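Local coordinates for 3-polyprenyl-4-hydroxybenzoate decarboxylase and related decarboxylases (Pelotomaculum thermopropionicum, PDB 6H6X), which catalyses, as a prenylated-FMN-dependent UbiD-class enzyme, the carboxylation of 2-furoic acid to 2,5-furandicarboxylic acid and the reverse decarboxylation, at the interface of chains A and B. Residues are numbered along the deposited sequence; one frame, centred on the assembly and turned at random. Chains: chain A/B, 3-polyprenyl-4-hydroxybenzoate decarboxylase and related decarboxylases.

Contact 1: the interface of chains A and B. Residues chain A 438, 441-443; chain B 34, 37.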
ATOM      1  N   LEU A 438      12.727  19.205   4.888  1.00 99.86           N
ATOM      2  CA  LEU A 438      11.458  18.407   5.102  1.00108.10           C
ATOM      3  C   LEU A 438      11.451  17.564   6.395  1.00117.09           C
ATOM      4  O   LEU A 438      10.384  17.357   6.987  1.00126.72           O
ATOM      5  CB  LEU A 438      11.080  17.528   3.892  1.00108.51           C
ATOM      6  CG  LEU A 438       9.555  17.295   3.626  1.00114.19           C
ATOM      7  CD1 LEU A 438       9.364  16.801   2.211  1.00120.19           C
ATOM      8  CD2 LEU A 438       8.833  16.361   4.593  1.00115.27           C
ATOM      9  N   ILE A 441      10.981  20.453   9.298  1.00103.19           N
ATOM     10  CA  ILE A 441       9.754  21.290   9.344  1.00 93.75           C
ATOM     11  C   ILE A 441       8.494  20.413   9.452  1.00 84.12           C
ATOM     12  O   ILE A 441       8.347  19.451   8.711  1.00 88.52           O
ATOM     13  CB  ILE A 441       9.660  22.230   8.117  1.00 99.85           C
ATOM     14  CG1 ILE A 441      10.897  23.156   8.019  1.00111.63           C
ATOM     15  CG2 ILE A 441       8.385  23.066   8.168  1.00 97.22           C
ATOM     16  CD1 ILE A 441      11.174  24.059   9.222  1.00112.33           C
ATOM     17  N   LYS A 442       7.600  20.752  10.379  1.00 73.87           N
ATOM     18  CA  LYS A 442       6.474  19.909  10.750  1.00 81.22           C
ATOM     19  C   LYS A 442       5.156  20.644  10.547  1.00 77.07           C
ATOM     20  O   LYS A 442       4.986  21.765  11.012  1.00 74.82           O
ATOM     21  CB  LYS A 442       6.586  19.459  12.222  1.00 88.60           C
ATOM     22  CG  LYS A 442       7.671  18.433  12.503  1.00 99.88           C
ATOM     23  CD  LYS A 442       7.211  17.022  12.148  1.00112.50           C
ATOM     24  CE  LYS A 442       8.382  16.056  11.928  1.00115.36           C
ATOM     25  NZ  LYS A 442       7.945  14.724  11.421  1.00109.12           N
ATOM     26  N   LEU A 443       4.214  19.976   9.894  1.00 73.68           N
ATOM     27  CA  LEU A 443       2.941  20.575   9.540  1.00 72.99           C
ATOM     28  C   LEU A 443       2.150  20.974  10.771  1.00 75.21           C
ATOM     29  O   LEU A 443       1.537  22.052  10.786  1.00 72.76           O
ATOM     30  CB  LEU A 443       2.092  19.632   8.683  1.00 66.21           C
ATOM     31  CG  LEU A 443       0.776  20.207   8.133  1.00 64.74           C
ATOM     32  CD1 LEU A 443       1.051  21.479   7.335  1.00 62.20           C
ATOM     33  CD2 LEU A 443      -0.038  19.199   7.336  1.00 63.10           C
TER
ATOM     34  N   LEU B  34       5.778  21.806   3.401  1.00 51.92           N
ATOM     35  CA  LEU B  34       4.552  21.671   4.181  1.00 42.77           C
ATOM     36  C   LEU B  34       3.458  21.064   3.353  1.00 41.41           C
ATOM     37  O   LEU B  34       2.668  20.238   3.836  1.00 42.39           O
ATOM     38  CB  LEU B  34       4.153  23.041   4.695  1.00 56.27           C
ATOM     39  CG  LEU B  34       5.153  23.553   5.734  1.00 58.71           C
ATOM     40  CD1 LEU B  34       5.173  25.079   5.835  1.00 60.72           C
ATOM     41  CD2 LEU B  34       4.768  22.887   7.046  1.00 61.53           C
ATOM     42  N   GLN B  37       3.411  17.226   3.300  1.00 53.32           N
ATOM     43  CA  GLN B  37       2.871  16.560   4.504  1.00 53.96           C
ATOM     44  C   GLN B  37       1.364  16.581   4.534  1.00 46.21           C
ATOM     45  O   GLN B  37       0.782  15.825   5.265  1.00 47.81           O
ATOM     46  CB  GLN B  37       3.423  17.181   5.781  1.00 51.30           C
ATOM     47  CG  GLN B  37       4.935  17.037   5.897  1.00 55.03           C
ATOM     48  CD  GLN B  37       5.531  17.857   7.006  1.00 49.99           C
ATOM     49  OE1 GLN B  37       5.007  17.862   8.090  1.00 48.63           O
ATOM     50  NE2 GLN B  37       6.668  18.478   6.755  1.00 53.68           N
TER

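Contact 2: the interface of chains A and B. Residues chain A 387-390; chain B 394, 413-415.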
ATOM      1  N   GLN A 387      12.547  -2.787 -16.843  1.00 40.64           N
ATOM      2  CA  GLN A 387      12.280  -2.980 -18.272  1.00 38.64           C
ATOM      3  C   GLN A 387      12.062  -4.492 -18.417  1.00 41.80           C
ATOM      4  O   GLN A 387      13.033  -5.249 -18.345  1.00 38.56           O
ATOM      5  CB  GLN A 387      13.482  -2.501 -19.101  1.00 41.82           C
ATOM      6  CG  GLN A 387      13.568  -0.979 -19.279  1.00 35.88           C
ATOM      7  CD  GLN A 387      12.360  -0.402 -19.998  1.00 38.73           C
ATOM      8  OE1 GLN A 387      11.745   0.561 -19.560  1.00 43.49           O
ATOM      9  NE2 GLN A 387      12.004  -1.000 -21.097  1.00 41.52           N
ATOM     10  N   PRO A 388      10.788  -4.946 -18.572  1.00 37.56           N
ATOM     11  CA  PRO A 388      10.514  -6.347 -18.423  1.00 36.93           C
ATOM     12  C   PRO A 388      11.215  -7.335 -19.377  1.00 43.55           C
ATOM     13  O   PRO A 388      11.425  -8.466 -18.983  1.00 45.13           O
ATOM     14  CB  PRO A 388       8.995  -6.445 -18.637  1.00 36.73           C
ATOM     15  CG  PRO A 388       8.472  -5.140 -18.234  1.00 35.47           C
ATOM     16  CD  PRO A 388       9.549  -4.149 -18.598  1.00 36.79           C
ATOM     17  N   GLY A 389      11.594  -6.907 -20.582  1.00 54.81           N
ATOM     18  CA  GLY A 389      12.347  -7.757 -21.513  1.00 51.35           C
ATOM     19  C   GLY A 389      13.739  -8.106 -20.999  1.00 49.54           C
ATOM     20  O   GLY A 389      14.227  -9.172 -21.264  1.00 54.01           O
ATOM     21  N   ARG A 390      14.346  -7.201 -20.252  1.00 45.81           N
ATOM     22  CA  ARG A 390      15.624  -7.392 -19.592  1.00 47.17           C
ATOM     23  C   ARG A 390      15.488  -7.851 -18.127  1.00 49.73           C
ATOM     24  O   ARG A 390      16.343  -8.597 -17.609  1.00 46.94           O
ATOM     25  CB  ARG A 390      16.360  -6.021 -19.618  1.00 49.11           C
ATOM     26  CG  ARG A 390      17.811  -5.977 -19.094  1.00 54.03           C
ATOM     27  CD  ARG A 390      18.365  -4.527 -19.062  1.00 55.72           C
ATOM     28  NE  ARG A 390      17.754  -3.749 -17.966  1.00 68.61           N
ATOM     29  CZ  ARG A 390      17.397  -2.442 -17.976  1.00 74.45           C
ATOM     30  NH1 ARG A 390      17.556  -1.666 -19.044  1.00 75.26           N
ATOM     31  NH2 ARG A 390      16.820  -1.918 -16.887  1.00 71.53           N
TER
ATOM     32  N   ILE B 394       5.076 -10.483 -21.896  1.00 34.72           N
ATOM     33  CA  ILE B 394       6.032  -9.432 -21.993  1.00 32.34           C
ATOM     34  C   ILE B 394       6.102  -8.883 -23.410  1.00 39.28           C
ATOM     35  O   ILE B 394       6.038  -9.670 -24.370  1.00 43.13           O
ATOM     36  CB  ILE B 394       7.359 -10.000 -21.566  1.00 36.32           C
ATOM     37  CG1 ILE B 394       7.324 -10.351 -20.095  1.00 38.86           C
ATOM     38  CG2 ILE B 394       8.525  -9.028 -21.871  1.00 39.72           C
ATOM     39  CD1 ILE B 394       8.487 -11.205 -19.624  1.00 43.71           C
ATOM     40  N   ASP B 413       9.799  -1.470 -22.811  1.00 32.66           N
ATOM     41  CA  ASP B 413       9.244  -2.801 -22.561  1.00 39.16           C
ATOM     42  C   ASP B 413       7.956  -2.701 -21.706  1.00 37.76           C
ATOM     43  O   ASP B 413       7.798  -1.756 -20.970  1.00 33.78           O
ATOM     44  CB  ASP B 413      10.264  -3.717 -21.899  1.00 38.51           C
ATOM     45  CG  ASP B 413      11.542  -3.944 -22.750  1.00 39.35           C
ATOM     46  OD1 ASP B 413      11.571  -3.548 -23.925  1.00 35.71           O
ATOM     47  OD2 ASP B 413      12.493  -4.536 -22.199  1.00 37.52           O
ATOM     48  N   LYS B 414       7.092  -3.695 -21.816  1.00 38.06           N
ATOM     49  CA  LYS B 414       5.804  -3.696 -21.160  1.00 39.81           C
ATOM     50  C   LYS B 414       5.502  -5.089 -20.696  1.00 41.11           C
ATOM     51  O   LYS B 414       6.027  -6.081 -21.259  1.00 34.82           O
ATOM     52  CB  LYS B 414       4.680  -3.332 -22.113  1.00 42.47           C
ATOM     53  CG  LYS B 414       4.790  -1.998 -22.817  1.00 44.12           C
ATOM     54  CD  LYS B 414       3.693  -1.910 -23.888  1.00 51.39           C
ATOM     55  CE  LYS B 414       3.822  -0.733 -24.856  1.00 54.71           C
ATOM     56  NZ  LYS B 414       4.462   0.463 -24.239  1.00 61.15           N
ATOM     57  N   MET B 415       4.599  -5.192 -19.725  1.00 35.14           N
ATOM     58  CA  MET B 415       4.226  -6.469 -19.156  1.00 32.00           C
ATOM     59  C   MET B 415       2.740  -6.491 -18.822  1.00 31.17           C
ATOM     60  O   MET B 415       2.191  -5.504 -18.272  1.00 32.86           O
ATOM     61  CB  MET B 415       5.040  -6.733 -17.911  1.00 36.59           C
ATOM     62  CG  MET B 415       4.762  -8.076 -17.290  1.00 47.15           C
ATOM     63  SD  MET B 415       5.974  -8.614 -16.077  1.00 53.47           S
ATOM     64  CE  MET B 415       6.035  -7.139 -15.105  1.00 42.54           C
TER

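Contact 3: the interface of chains A and B. Residues chain A 361, 412-414; chain B 386-390.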
ATOM      1  N   LYS A 361       7.289 -16.844  -4.293  1.00 37.50           N
ATOM      2  CA  LYS A 361       6.708 -16.987  -5.627  1.00 44.63           C
ATOM      3  C   LYS A 361       7.081 -15.795  -6.537  1.00 37.71           C
ATOM      4  O   LYS A 361       7.127 -15.898  -7.745  1.00 36.57           O
ATOM      5  CB  LYS A 361       5.178 -16.982  -5.378  1.00 45.53           C
ATOM      6  CG  LYS A 361       4.413 -17.788  -6.323  1.00 54.63           C
ATOM      7  CD  LYS A 361       2.926 -17.697  -6.027  1.00 53.87           C
ATOM      8  CE  LYS A 361       2.220 -17.178  -7.281  1.00 54.87           C
ATOM      9  NZ  LYS A 361       0.765 -17.360  -7.166  1.00 62.97           N
ATOM     10  N   SER A 412       4.288 -24.500  -8.091  1.00 67.97           N
ATOM     11  CA  SER A 412       4.058 -23.123  -8.528  1.00 55.27           C
ATOM     12  C   SER A 412       5.183 -22.480  -9.368  1.00 43.81           C
ATOM     13  O   SER A 412       6.372 -22.550  -9.042  1.00 42.26           O
ATOM     14  CB  SER A 412       3.772 -22.244  -7.292  1.00 59.29           C
ATOM     15  OG  SER A 412       3.482 -20.917  -7.655  1.00 62.29           O
ATOM     16  N   ASP A 413       4.778 -21.760 -10.415  1.00 41.72           N
ATOM     17  CA  ASP A 413       5.697 -20.921 -11.158  1.00 40.16           C
ATOM     18  C   ASP A 413       6.098 -19.730 -10.290  1.00 41.25           C
ATOM     19  O   ASP A 413       5.391 -19.345  -9.324  1.00 41.00           O
ATOM     20  CB  ASP A 413       5.008 -20.427 -12.430  1.00 45.34           C
ATOM     21  CG  ASP A 413       4.672 -21.570 -13.440  1.00 50.05           C
ATOM     22  OD1 ASP A 413       5.014 -22.736 -13.206  1.00 51.80           O
ATOM     23  OD2 ASP A 413       3.997 -21.275 -14.440  1.00 55.91           O
ATOM     24  N   LYS A 414       7.228 -19.135 -10.639  1.00 39.37           N
ATOM     25  CA  LYS A 414       7.818 -18.063  -9.851  1.00 39.27           C
ATOM     26  C   LYS A 414       8.343 -17.027 -10.768  1.00 39.92           C
ATOM     27  O   LYS A 414       8.702 -17.331 -11.909  1.00 38.07           O
ATOM     28  CB  LYS A 414       8.978 -18.547  -9.043  1.00 44.41           C
ATOM     29  CG  LYS A 414       8.721 -19.694  -8.078  1.00 51.20           C
ATOM     30  CD  LYS A 414      10.081 -20.197  -7.545  1.00 54.50           C
ATOM     31  CE  LYS A 414      10.074 -21.605  -6.982  1.00 57.58           C
ATOM     32  NZ  LYS A 414       8.935 -21.689  -6.025  1.00 69.39           N
TER
ATOM     33  N   CYS B 386      -2.184 -15.578  -9.858  1.00 41.05           N
ATOM     34  CA  CYS B 386      -1.325 -15.484 -11.022  1.00 38.27           C
ATOM     35  C   CYS B 386      -0.317 -16.632 -10.993  1.00 40.58           C
ATOM     36  O   CYS B 386       0.395 -16.829 -10.001  1.00 41.59           O
ATOM     37  CB  CYS B 386      -0.646 -14.128 -11.085  1.00 38.78           C
ATOM     38  SG  CYS B 386       0.726 -14.040 -12.275  1.00 44.36           S
ATOM     39  N   GLN B 387      -0.280 -17.398 -12.081  1.00 39.79           N
ATOM     40  CA  GLN B 387       0.758 -18.397 -12.347  1.00 37.73           C
ATOM     41  C   GLN B 387       1.594 -17.870 -13.504  1.00 32.80           C
ATOM     42  O   GLN B 387       1.116 -17.877 -14.634  1.00 35.94           O
ATOM     43  CB  GLN B 387       0.096 -19.757 -12.694  1.00 46.74           C
ATOM     44  CG  GLN B 387      -0.345 -20.538 -11.447  1.00 53.54           C
ATOM     45  CD  GLN B 387       0.841 -20.863 -10.498  1.00 56.98           C
ATOM     46  OE1 GLN B 387       0.762 -20.648  -9.280  1.00 59.92           O
ATOM     47  NE2 GLN B 387       1.939 -21.317 -11.065  1.00 54.80           N
ATOM     48  N   PRO B 388       2.803 -17.343 -13.230  1.00 32.81           N
ATOM     49  CA  PRO B 388       3.478 -16.525 -14.235  1.00 36.53           C
ATOM     50  C   PRO B 388       3.825 -17.198 -15.581  1.00 35.95           C
ATOM     51  O   PRO B 388       3.882 -16.504 -16.576  1.00 41.19           O
ATOM     52  CB  PRO B 388       4.761 -16.081 -13.548  1.00 32.84           C
ATOM     53  CG  PRO B 388       4.695 -16.476 -12.179  1.00 32.07           C
ATOM     54  CD  PRO B 388       3.448 -17.212 -11.916  1.00 35.45           C
ATOM     55  N   GLY B 389       4.015 -18.515 -15.609  1.00 35.72           N
ATOM     56  CA  GLY B 389       4.276 -19.211 -16.868  1.00 41.83           C
ATOM     57  C   GLY B 389       3.078 -19.188 -17.815  1.00 40.20           C
ATOM     58  O   GLY B 389       3.238 -19.160 -19.022  1.00 52.24           O
ATOM     59  N   ARG B 390       1.892 -19.229 -17.242  1.00 38.95           N
ATOM     60  CA  ARG B 390       0.635 -19.100 -17.964  1.00 43.50           C
ATOM     61  C   ARG B 390       0.127 -17.626 -18.081  1.00 44.22           C
ATOM     62  O   ARG B 390      -0.471 -17.270 -19.065  1.00 41.29           O
ATOM     63  CB  ARG B 390      -0.414 -19.920 -17.176  1.00 46.18           C
ATOM     64  CG  ARG B 390      -1.802 -20.096 -17.840  1.00 53.13           C
ATOM     65  CD  ARG B 390      -2.766 -20.851 -16.884  1.00 60.26           C
ATOM     66  NE  ARG B 390      -3.192 -19.961 -15.776  1.00 70.58           N
ATOM     67  CZ  ARG B 390      -3.522 -20.312 -14.523  1.00 70.66           C
ATOM     68  NH1 ARG B 390      -3.568 -21.589 -14.130  1.00 66.16           N
ATOM     69  NH2 ARG B 390      -3.854 -19.361 -13.638  1.00 67.44           N
TER

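Contact 1: the interface of chains A and B
B:Gln37 reaches A:Ile441 and A:Leu443 with CG opposite its own carbonyl carbon (chi1 -62°) and CD continuing the line away from the helix (chi2 169°), which lays the terminal amide alongside the chain A backbone. There the two ends of the amide read one stretch of main chain. NE2 of B:Gln37 donates to the carbonyl O of A:Ile441 at 2.8 Å, and this acceptor stays close to the amide plane. OE1 of the same amide accepts from the backbone N of A:Leu443 at 2.9 Å, the N-H arriving tilted from the carbonyl plane. Bonded at both ends, the amide is fixed in its rotation, and A:Lys442 is spanned between the two bonds. Apolar groups flank the pair. CD2 of A:Leu438 lies 3.7 Å from NE2 of B:Gln37, the two side chains running past each other in opposite senses. On the other flank CD2 of B:Leu34 meets CG2 of A:Ile441 at 3.8 Å and also touches CA of A:Leu443, while CB of A:Leu443 packs on CB of B:Gln37. The chain A residues belong to the C-terminal tail, which crosses to the partner and lies along its helix 30-38, in the N-terminal region of chain B.

Contact 2: the interface of chains A and B
B:Asp413 fits against the turn A:Gln387 to A:Gly389, its side chain touching all three residues. Carboxylate oxygen OD2 faces the backbone N of A:Gly389 at 3.0 Å, a weak, bent hydrogen bond (129° at H) near the start of the short helix 388-391, whose N-terminal end would probably favour a negative group. CB of B:Asp413 rests on the ring of A:Pro388, 3.4 Å from CD; this proline is engineered in place of the natural alanine. CG of the same ring goes on to touch CB of B:Met415 at 3.8 Å, so the ring lies over the start of strand 414-418. The side chains of A:Gln387 and B:Asp413 cross at about a right angle, with the amide and carboxylate planes 54° apart. As modelled, NE2 of A:Gln387 is 2.8 Å from the backbone N of B:Asp413; both are donors, so the assignment of the amide N and O is doubtful. With an alanine in place of B:Asp413, the backbone N of A:Gly389 would probably lose its partner across the interface and the helix end its facing carboxylate. Further out, the bend of A:Gln387 at chi2 (-61°) turns its amide toward B:Asp413, while its CB lies above one guanidinium face of A:Arg390, toward the rim. B:Ile394 closes the far side, with CG2 4.0 Å from CA of A:Gly389.

Contact 3: the interface of chains A and B
Polar contacts dominate where A:Lys361 and A:Ser412 meet B:Cys386 and B:Gln387. The side-chain amine NZ of A:Lys361 donates to the carbonyl O of B:Cys386 at 2.9 Å, approaching at 152° to the C=O bond; a bend at chi3 (122°) brings it there across the side chain of B:Gln387. Hydroxyl OG of A:Ser412, opposite its backbone N (chi1 -177°), is bonded to OE1 of B:Gln387 at 3.2 Å, in the carbonyl plane and on a lone pair. The same OG donates to the backbone O of A:Asp413 at 3.0 Å, which helps hold it in position. NE2 of B:Gln387 is modelled 2.9 Å from the backbone N of A:Asp413, two donors facing each other, so the amide N and O may be exchanged; OG, its one hydrogen given to A:Asp413 O, would then accept from the amide. The A:Asp413 carboxylate adds a weak bond from the N of B:Gly389 to OD2. Apolar packing is slight: CB of A:Asp413 sits 3.6 Å from CD of the engineered B:Pro388. In the fold, chain A supplies the residue before strand 362-367 and the lead-in and first residue of strand 414-418, and chain B the link after helix 375-385 with the start of helix 388-391.

Contacts 2 and 3, whose centres lie about 16 Å apart, are largely the same junction with the chains exchanged: in both, residues 387-390 of one subunit, at the start of helix 388-391, meet residues 413 and 414 of the other. Together they hold the two C-terminal regions against each other near the two-fold axis. Contact 1 is a separate outpost, about 38 Å from contact 2 and 43 Å from contact 3, where the C-terminal tail reaches the N-terminal region of the partner. By symmetry chain B sends its tail to chain A, and this reciprocal reach probably reinforces the dimer of this evolved form.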